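Local coordinates for uncharacterized protein Rv2865 (Mycobacterium tuberculosis, PDB 3G5O) that neutralises the RelG toxin by binding it and, in complex with that toxin, binds DNA and represses its own promoter, at residues D87-R90 with A91-V95; D50-E53 with S54-T58. All coordinates share one frame; numbering follows the deposited sequence.

In the fold
Contact 2 lies within helix 49-62, whereas contact 1 covers the last turn of helix 86-93 and the residues just after it; their centres are about 32 Å apart and they do not touch. Contact 2 (50-53 with 54-58) is mostly buried and sits about 3 Å from the centre of the chain. It is regular mid-helix structure, with an amide over an indole and glutamates that pair with arginines of the Rv2866 toxin chain. Contact 1 (87-90 with 91-95) is about 31 Å from that centre and only partly buried. There the helix gives way to a glycine turn, and an arginine binds a backbone carbonyl beyond it. Both contacts border toxin; contact 2 also packs on the second antitoxin copy.

Contact 1: D87-R90 with A91-V95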
ATOM      1  N   ASP A  87     -14.621  -8.341 -30.344  1.00 24.05           N
ATOM      2  CA  ASP A  87     -14.517  -8.112 -31.799  1.00 27.05           C
ATOM      3  C   ASP A  87     -14.141  -6.677 -32.107  1.00 26.19           C
ATOM      4  O   ASP A  87     -13.270  -6.445 -32.944  1.00 26.65           O
ATOM      5  CB  ASP A  87     -15.787  -8.557 -32.595  1.00 27.42           C
ATOM      6  CG  ASP A  87     -16.038 -10.071 -32.499  1.00 34.98           C
ATOM      7  OD1 ASP A  87     -15.049 -10.843 -32.408  1.00 37.40           O
ATOM      8  OD2 ASP A  87     -17.234 -10.495 -32.468  1.00 43.03           O
ATOM      9  N   GLU A  88     -14.749  -5.719 -31.399  1.00 25.71           N
ATOM     10  CA  GLU A  88     -14.425  -4.336 -31.618  1.00 25.90           C
ATOM     11  C   GLU A  88     -12.978  -3.995 -31.274  1.00 25.01           C
ATOM     12  O   GLU A  88     -12.313  -3.261 -32.016  1.00 24.48           O
ATOM     13  CB  GLU A  88     -15.345  -3.417 -30.805  1.00 27.33           C
ATOM     14  CG  GLU A  88     -16.820  -3.537 -31.159  1.00 30.40           C
ATOM     15  CD  GLU A  88     -17.694  -3.159 -29.970  1.00 33.43           C
ATOM     16  OE1 GLU A  88     -17.822  -3.944 -28.999  1.00 31.57           O
ATOM     17  OE2 GLU A  88     -18.232  -2.037 -29.995  1.00 39.98           O
ATOM     18  N   ILE A  89     -12.502  -4.506 -30.139  1.00 23.10           N
ATOM     19  CA  ILE A  89     -11.156  -4.194 -29.698  1.00 22.76           C
ATOM     20  C   ILE A  89     -10.140  -4.847 -30.647  1.00 23.40           C
ATOM     21  O   ILE A  89      -9.176  -4.205 -31.034  1.00 24.37           O
ATOM     22  CB  ILE A  89     -10.910  -4.651 -28.214  1.00 22.36           C
ATOM     23  CG1 ILE A  89     -11.715  -3.808 -27.226  1.00 21.64           C
ATOM     24  CG2 ILE A  89      -9.408  -4.575 -27.839  1.00 21.06           C
ATOM     25  CD1 ILE A  89     -11.226  -2.388 -27.040  1.00 23.07           C
ATOM     26  N   ARG A  90     -10.350  -6.123 -31.004  1.00 24.81           N
ATOM     27  CA  ARG A  90      -9.434  -6.823 -31.917  1.00 25.86           C
ATOM     28  C   ARG A  90      -9.367  -6.121 -33.265  1.00 27.49           C
ATOM     29  O   ARG A  90      -8.274  -5.936 -33.829  1.00 27.74           O
ATOM     30  CB  ARG A  90      -9.824  -8.294 -32.090  1.00 25.32           C
ATOM     31  CG  ARG A  90      -9.575  -9.176 -30.834  1.00 24.60           C
ATOM     32  CD  ARG A  90      -9.648 -10.602 -31.235  1.00 22.25           C
ATOM     33  NE  ARG A  90      -9.340 -11.544 -30.153  1.00 24.36           N
ATOM     34  CZ  ARG A  90      -8.099 -11.872 -29.791  1.00 25.81           C
ATOM     35  NH1 ARG A  90      -7.054 -11.311 -30.416  1.00 21.23           N
ATOM     36  NH2 ARG A  90      -7.903 -12.780 -28.823  1.00 21.58           N
ATOM     37  N   ALA A  91     -10.514  -5.682 -33.767  1.00 27.64           N
ATOM     38  CA  ALA A  91     -10.498  -4.949 -35.034  1.00 29.36           C
ATOM     39  C   ALA A  91      -9.913  -3.546 -34.926  1.00 30.05           C
ATOM     40  O   ALA A  91      -9.164  -3.142 -35.797  1.00 30.61           O
ATOM     41  CB  ALA A  91     -11.906  -4.925 -35.695  1.00 29.68           C
ATOM     42  N   GLU A  92     -10.186  -2.795 -33.865  1.00 29.84           N
ATOM     43  CA  GLU A  92      -9.572  -1.456 -33.799  1.00 31.51           C
ATOM     44  C   GLU A  92      -8.038  -1.500 -33.637  1.00 31.25           C
ATOM     45  O   GLU A  92      -7.317  -0.634 -34.155  1.00 29.93           O
ATOM     46  CB  GLU A  92     -10.170  -0.632 -32.655  1.00 31.96           C
ATOM     47  CG  GLU A  92      -9.516   0.724 -32.425  1.00 36.70           C
ATOM     48  CD  GLU A  92     -10.140   1.464 -31.260  1.00 43.30           C
ATOM     49  OE1 GLU A  92     -11.043   0.881 -30.619  1.00 47.56           O
ATOM     50  OE2 GLU A  92      -9.750   2.617 -30.968  1.00 45.21           O
ATOM     51  N   PHE A  93      -7.540  -2.478 -32.884  1.00 31.10           N
ATOM     52  CA  PHE A  93      -6.116  -2.479 -32.567  1.00 31.77           C
ATOM     53  C   PHE A  93      -5.298  -3.429 -33.430  1.00 32.64           C
ATOM     54  O   PHE A  93      -4.088  -3.500 -33.258  1.00 33.65           O
ATOM     55  CB  PHE A  93      -5.882  -2.734 -31.064  1.00 31.45           C
ATOM     56  CG  PHE A  93      -6.272  -1.574 -30.198  1.00 30.96           C
ATOM     57  CD1 PHE A  93      -5.434  -0.467 -30.083  1.00 30.68           C
ATOM     58  CD2 PHE A  93      -7.476  -1.569 -29.522  1.00 28.45           C
ATOM     59  CE1 PHE A  93      -5.797   0.614 -29.288  1.00 32.27           C
ATOM     60  CE2 PHE A  93      -7.845  -0.486 -28.736  1.00 31.09           C
ATOM     61  CZ  PHE A  93      -7.004   0.609 -28.615  1.00 29.68           C
ATOM     62  N   GLY A  94      -5.961  -4.142 -34.343  1.00 33.12           N
ATOM     63  CA  GLY A  94      -5.306  -5.034 -35.319  1.00 33.93           C
ATOM     64  C   GLY A  94      -4.690  -6.273 -34.661  1.00 34.54           C
ATOM     65  O   GLY A  94      -3.508  -6.578 -34.893  1.00 34.56           O
ATOM     66  N   VAL A  95      -5.465  -6.948 -33.806  1.00 33.17           N
ATOM     67  CA  VAL A  95      -4.997  -8.158 -33.107  1.00 33.01           C
ATOM     68  C   VAL A  95      -6.042  -9.223 -33.354  1.00 34.00           C
ATOM     69  O   VAL A  95      -6.874  -9.460 -32.477  1.00 32.23           O
ATOM     70  CB  VAL A  95      -4.782  -7.944 -31.543  1.00 33.21           C
ATOM     71  CG1 VAL A  95      -4.062  -9.148 -30.900  1.00 30.54           C
ATOM     72  CG2 VAL A  95      -4.020  -6.672 -31.253  1.00 31.42           C
TER
HETATM   73  O   HOH W   1     -12.823  -0.699 -30.079  1.00 34.31           O
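A Schellman-type C-cap at the end of helix 86-93 brings Arg90 and Val95 together. The assignment rests on a 6→1 bond, Val95 N to Arg90 O at 3.0 Å, which lies in the carbonyl plane on a lone pair, and on positive phi at Gly94, the first residue to leave helical backbone angles. Upstream the ordinary helical pattern persists, as in Phe93 N to Ile89 O at 3.0 Å. The Arg90 side chain adds a second link over the same turn. With CG anti to the carbonyl carbon (chi1 -70°) and the chain extended as far as NE, it runs past the Val95 carbonyl, its CB and CD each 3.2 Å from Val95 O. Its NH1 then donates to Val95 O at 2.8 Å with an N-H...O angle of 161°. The acceptor lies in the guanidinium plane, yet the donor stands 45° out of the carbonyl plane, away from a lone pair. Val95 CG1 comes within 3.7 Å of Arg90 NH1, the two side chains crossing at about a right angle. Salt bridges to Glu86 through NE and to Glu43 of the Rv2866 chain through NH1 further restrain the guanidinium. Ile89 and Phe93, one helical turn apart (i to i+4), lie side by side, with Ile89 CG2 3.9 Å from Phe93 CD2. Val42 of the Rv2866 chain packs on Ile89, while Glu92 forms a salt bridge with Arg27 of that chain. The guanidinium-carbonyl bond is an addition particular to this toxin-facing turn; the 6→1 bond and positive-phi glycine are typical of a Schellman-type cap.

Contact 2: D50-E53 with S54-T58; sequences DEWE and SLQET
Gln56 and Trp52, one turn apart on helix 49-62, form an amide-over-indole contact of i to i+4 spacing. This part of the helix lies between toxin (Rv2866) chains and the second antitoxin subunit, on which Trp52 and Leu55 both pack. The Gln56 chain, turned back about its CB-CG bond (chi2 -49°), folds over one face of the indole. There NE2 is 3.2 Å from Trp52 CZ2, offset toward the rim, with amide and ring planes 29° apart. Closer to the backbone, Gln56 CG makes a CH-pi contact 4.0 Å from the centroid of the Trp52 five-membered ring. The amide oxygen is held by Arg62 of one Rv2866 chain. Glu53 has a different role: its carbonyl O receives Glu57 N at 2.9 Å. Glu53 OE1 and Glu57 OE2 are 4.6 Å apart, but both form salt bridges with Arg71 of the other Rv2866 chain, which probably balances their charge. Glu57 OE1 is also hydrogen-bonded to Ser69 and salt-bridged to Arg76 of that toxin chain. The Ser54 carbonyl is gripped twice: Thr58 N and Thr58 OG1 reach Ser54 O from opposite faces of its plane, at 2.9 Å and 2.7 Å.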
ATOM      1  N   ASP A  50      -3.500 -15.024  -0.409  1.00 20.53           N
ATOM      2  CA  ASP A  50      -4.364 -14.219  -1.266  1.00 20.73           C
ATOM      3  C   ASP A  50      -4.542 -12.827  -0.640  1.00 19.80           C
ATOM      4  O   ASP A  50      -4.471 -11.811  -1.334  1.00 19.34           O
ATOM      5  CB  ASP A  50      -5.728 -14.864  -1.478  1.00 21.80           C
ATOM      6  CG  ASP A  50      -5.662 -16.138  -2.306  1.00 27.29           C
ATOM      7  OD1 ASP A  50      -4.673 -16.348  -3.048  1.00 32.53           O
ATOM      8  OD2 ASP A  50      -6.622 -16.927  -2.222  1.00 31.01           O
ATOM      9  N   GLU A  51      -4.777 -12.783   0.671  1.00 19.51           N
ATOM     10  CA  GLU A  51      -4.870 -11.493   1.367  1.00 19.23           C
ATOM     11  C   GLU A  51      -3.591 -10.626   1.206  1.00 19.40           C
ATOM     12  O   GLU A  51      -3.674  -9.405   0.984  1.00 17.60           O
ATOM     13  CB  GLU A  51      -5.262 -11.660   2.855  1.00 19.67           C
ATOM     14  CG  GLU A  51      -5.692 -10.348   3.526  1.00 20.53           C
ATOM     15  CD  GLU A  51      -6.858  -9.658   2.771  1.00 26.72           C
ATOM     16  OE1 GLU A  51      -7.633 -10.333   2.042  1.00 32.83           O
ATOM     17  OE2 GLU A  51      -7.009  -8.447   2.892  1.00 27.99           O
ATOM     18  N   TRP A  52      -2.433 -11.267   1.276  1.00 18.30           N
ATOM     19  CA  TRP A  52      -1.164 -10.571   1.114  1.00 20.01           C
ATOM     20  C   TRP A  52      -1.067  -9.971  -0.308  1.00 20.36           C
ATOM     21  O   TRP A  52      -0.725  -8.806  -0.465  1.00 21.19           O
ATOM     22  CB  TRP A  52       0.002 -11.529   1.361  1.00 20.13           C
ATOM     23  CG  TRP A  52       1.335 -10.860   1.188  1.00 21.89           C
ATOM     24  CD1 TRP A  52       2.184 -10.944   0.104  1.00 21.94           C
ATOM     25  CD2 TRP A  52       1.934  -9.972   2.109  1.00 19.23           C
ATOM     26  NE1 TRP A  52       3.297 -10.161   0.328  1.00 23.22           N
ATOM     27  CE2 TRP A  52       3.177  -9.571   1.558  1.00 22.00           C
ATOM     28  CE3 TRP A  52       1.549  -9.480   3.366  1.00 22.35           C
ATOM     29  CZ2 TRP A  52       4.045  -8.685   2.221  1.00 23.99           C
ATOM     30  CZ3 TRP A  52       2.440  -8.608   4.054  1.00 24.69           C
ATOM     31  CH2 TRP A  52       3.676  -8.231   3.458  1.00 24.65           C
ATOM     32  N   GLU A  53      -1.449 -10.746  -1.308  1.00 19.29           N
ATOM     33  CA  GLU A  53      -1.524 -10.266  -2.704  1.00 21.49           C
ATOM     34  C   GLU A  53      -2.513  -9.068  -2.861  1.00 19.34           C
ATOM     35  O   GLU A  53      -2.162  -8.050  -3.470  1.00 18.99           O
ATOM     36  CB  GLU A  53      -1.949 -11.409  -3.617  1.00 22.10           C
ATOM     37  CG  GLU A  53      -0.810 -12.199  -4.146  1.00 31.46           C
ATOM     38  CD  GLU A  53       0.056 -11.304  -5.059  1.00 40.41           C
ATOM     39  OE1 GLU A  53      -0.459 -10.798  -6.086  1.00 42.93           O
ATOM     40  OE2 GLU A  53       1.229 -11.063  -4.713  1.00 45.16           O
ATOM     41  N   SER A  54      -3.730  -9.217  -2.335  1.00 17.63           N
ATOM     42  CA  SER A  54      -4.710  -8.115  -2.309  1.00 18.22           C
ATOM     43  C   SER A  54      -4.126  -6.813  -1.756  1.00 17.70           C
ATOM     44  O   SER A  54      -4.277  -5.722  -2.348  1.00 16.59           O
ATOM     45  CB  SER A  54      -5.940  -8.517  -1.498  1.00 17.04           C
ATOM     46  OG  SER A  54      -6.737  -9.440  -2.238  1.00 19.25           O
ATOM     47  N   LEU A  55      -3.452  -6.925  -0.620  1.00 18.03           N
ATOM     48  CA  LEU A  55      -2.770  -5.776  -0.037  1.00 19.66           C
ATOM     49  C   LEU A  55      -1.657  -5.177  -0.932  1.00 18.66           C
ATOM     50  O   LEU A  55      -1.626  -3.958  -1.131  1.00 18.84           O
ATOM     51  CB  LEU A  55      -2.278  -6.117   1.356  1.00 20.49           C
ATOM     52  CG  LEU A  55      -3.415  -6.288   2.398  1.00 26.26           C
ATOM     53  CD1 LEU A  55      -2.834  -6.790   3.720  1.00 29.16           C
ATOM     54  CD2 LEU A  55      -4.234  -4.981   2.638  1.00 28.84           C
ATOM     55  N   GLN A  56      -0.751  -6.012  -1.439  1.00 18.23           N
ATOM     56  CA  GLN A  56       0.289  -5.548  -2.370  1.00 18.03           C
ATOM     57  C   GLN A  56      -0.304  -4.833  -3.592  1.00 17.63           C
ATOM     58  O   GLN A  56       0.217  -3.824  -4.019  1.00 17.02           O
ATOM     59  CB  GLN A  56       1.189  -6.710  -2.860  1.00 18.37           C
ATOM     60  CG  GLN A  56       1.998  -7.428  -1.704  1.00 21.76           C
ATOM     61  CD  GLN A  56       2.710  -6.409  -0.815  1.00 26.71           C
ATOM     62  OE1 GLN A  56       3.422  -5.540  -1.303  1.00 30.51           O
ATOM     63  NE2 GLN A  56       2.478  -6.484   0.477  1.00 34.93           N
ATOM     64  N   GLU A  57      -1.393  -5.367  -4.170  1.00 17.15           N
ATOM     65  CA  GLU A  57      -1.979  -4.724  -5.326  1.00 16.63           C
ATOM     66  C   GLU A  57      -2.724  -3.432  -4.931  1.00 16.88           C
ATOM     67  O   GLU A  57      -2.784  -2.478  -5.708  1.00 16.33           O
ATOM     68  CB  GLU A  57      -2.914  -5.710  -6.065  1.00 17.80           C
ATOM     69  CG  GLU A  57      -2.185  -6.852  -6.719  1.00 17.93           C
ATOM     70  CD  GLU A  57      -1.149  -6.304  -7.716  1.00 25.84           C
ATOM     71  OE1 GLU A  57      -1.569  -5.717  -8.748  1.00 23.42           O
ATOM     72  OE2 GLU A  57       0.070  -6.375  -7.415  1.00 26.17           O
ATOM     73  N   THR A  58      -3.307  -3.388  -3.730  1.00 16.00           N
ATOM     74  CA  THR A  58      -3.936  -2.160  -3.289  1.00 15.99           C
ATOM     75  C   THR A  58      -2.889  -1.046  -3.153  1.00 16.05           C
ATOM     76  O   THR A  58      -3.122   0.105  -3.556  1.00 16.59           O
ATOM     77  CB  THR A  58      -4.666  -2.363  -1.937  1.00 15.02           C
ATOM     78  OG1 THR A  58      -5.631  -3.404  -2.093  1.00 17.16           O
ATOM     79  CG2 THR A  58      -5.364  -1.090  -1.506  1.00 15.99           C
TER